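Antifreeze protein (Leucosporidium, PDB 3UYU) binds to the surface of ice crystals and inhibits their growth, confers freeze tolerance and has low thermal hysteresis activity. Local coordinates at the interface of chains A and B. Sequence-based numbering; all coordinates share one arbitrary frame. Chains: chain A/B, Antifreeze protein.

The interface of chains A and B. Residues chain A 38-40, 43; chain B 228-231.
A:Pro38 and A:Ala40 pair with B:Val231 in a short parallel beta bridge, a backbone-led piece of the two-fold homodimer interface in which the C-terminal tail of one chain reaches over and docks on a loop of the other. This docking helps tie the two chains together, and the two-fold symmetry repeats it with the chains exchanged. The bridge is centred on A:Ala39 and B:Val231. A hydrogen bond runs from the amide N of B:Val231 to the carbonyl O of A:Pro38, 2.9 Å and nearly straight at the hydrogen (169°), although the N-H comes in from above the carbonyl plane. A second hydrogen bond returns from the amide N of A:Ala40 to the carbonyl O of B:Val231 at 3.0 Å; it is more bent, with its donor tilted only 19° from that carbonyl's plane. The backbone N-H and C=O of B:Val231 are thus both engaged, which probably sets the register of the tail against the loop.

Side chains fill in around this backbone pairing. The A:Pro38 ring and the B:Val231 side chain run alongside each other in the same sense, with ring atom CG 3.9 Å from methyl CG2. With CG1 anti to the backbone N (chi1 173°), CG2 stands beside that N, whose N-H binds A:Pro38, and so meets the proline ring. The CB of A:Pro38 also rests 3.5 Å from the carbonyl O of B:Glu229, extending the contact back along the tail. B:Val230 turns its CG1 methyl to A:Ala40, where it meets the CB methyl at 3.8 Å. At the far end the A:Tyr43 ring brings CE2 to 3.4 Å from the carbonyl O of B:Val231, flanking the oxygen that already accepts a hydrogen bond from A:Ala40 N.

A:Pro38 follows a cis peptide bond and sits in the loop between strand 34-36 and the 3-10 helix 41-43, which carries A:Tyr43, in the right-handed beta-helix; the B residues belong to the extended C-terminal tail, beyond strand 219-221.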
loop_
_atom_site.group_PDB
_atom_site.type_symbol
_atom_site.label_atom_id
_atom_site.label_comp_id
_atom_site.label_asym_id
_atom_site.label_seq_id
_atom_site.Cartn_x
_atom_site.Cartn_y
_atom_site.Cartn_z
ATOM N N PRO A 38 6.608 12.176 6.984
ATOM C CA PRO A 38 6.888 13.240 6.007
ATOM C C PRO A 38 8.191 14.031 6.181
ATOM O O PRO A 38 8.502 14.969 5.405
ATOM C CB PRO A 38 5.675 14.173 6.218
ATOM C CG PRO A 38 5.396 14.061 7.633
ATOM C CD PRO A 38 5.478 12.530 7.849
ATOM N N ALA A 39 8.958 13.640 7.204
ATOM C CA ALA A 39 10.267 14.332 7.396
ATOM C C ALA A 39 11.223 14.296 6.234
ATOM O O ALA A 39 11.360 13.288 5.477
ATOM C CB ALA A 39 11.002 13.772 8.663
ATOM N N ALA A 40 11.984 15.384 6.058
ATOM C CA ALA A 40 13.053 15.416 5.073
ATOM C C ALA A 40 14.360 14.669 5.580
ATOM O O ALA A 40 14.457 14.372 6.785
ATOM C CB ALA A 40 13.457 16.909 4.814
ATOM N N TYR A 43 16.395 14.975 8.906
ATOM C CA TYR A 43 16.029 14.405 10.177
ATOM C C TYR A 43 16.525 12.945 10.349
ATOM O O TYR A 43 16.148 12.337 11.361
ATOM C CB TYR A 43 14.501 14.408 10.302
ATOM C CG TYR A 43 13.934 15.792 10.498
ATOM C CD1 TYR A 43 13.996 16.392 11.735
ATOM C CD2 TYR A 43 13.408 16.503 9.421
ATOM C CE1 TYR A 43 13.464 17.671 11.944
ATOM C CE2 TYR A 43 12.884 17.800 9.613
ATOM C CZ TYR A 43 12.906 18.349 10.869
ATOM O OH TYR A 43 12.376 19.603 11.074
ATOM N N PRO B 228 2.419 13.524 0.487
ATOM C CA PRO B 228 2.453 14.245 1.767
ATOM C C PRO B 228 3.341 15.502 1.711
ATOM O O PRO B 228 4.375 15.516 1.024
ATOM C CB PRO B 228 3.094 13.213 2.720
ATOM C CG PRO B 228 2.677 11.873 2.151
ATOM C CD PRO B 228 2.714 12.079 0.661
ATOM N N GLU B 229 2.943 16.580 2.397
ATOM C CA GLU B 229 3.811 17.752 2.418
ATOM C C GLU B 229 5.088 17.461 3.255
ATOM O O GLU B 229 4.981 17.019 4.370
ATOM C CB GLU B 229 3.049 18.955 3.002
ATOM C CG GLU B 229 3.879 20.235 2.949
ATOM C CD GLU B 229 3.117 21.500 3.356
ATOM O OE1 GLU B 229 1.869 21.416 3.552
ATOM O OE2 GLU B 229 3.794 22.566 3.512
ATOM N N VAL B 230 6.246 17.748 2.691
ATOM C CA VAL B 230 7.553 17.504 3.346
ATOM C C VAL B 230 7.715 18.423 4.567
ATOM O O VAL B 230 7.372 19.607 4.504
ATOM C CB VAL B 230 8.741 17.620 2.322
ATOM C CG1 VAL B 230 10.172 17.521 2.984
ATOM C CG2 VAL B 230 8.611 16.584 1.246
ATOM N N VAL B 231 8.146 17.861 5.686
ATOM C CA VAL B 231 8.502 18.621 6.893
ATOM C C VAL B 231 10.007 18.919 6.850
ATOM O O VAL B 231 10.857 17.991 6.888
ATOM C CB VAL B 231 8.032 17.890 8.196
ATOM C CG1 VAL B 231 8.570 18.620 9.480
ATOM C CG2 VAL B 231 6.495 17.747 8.231
#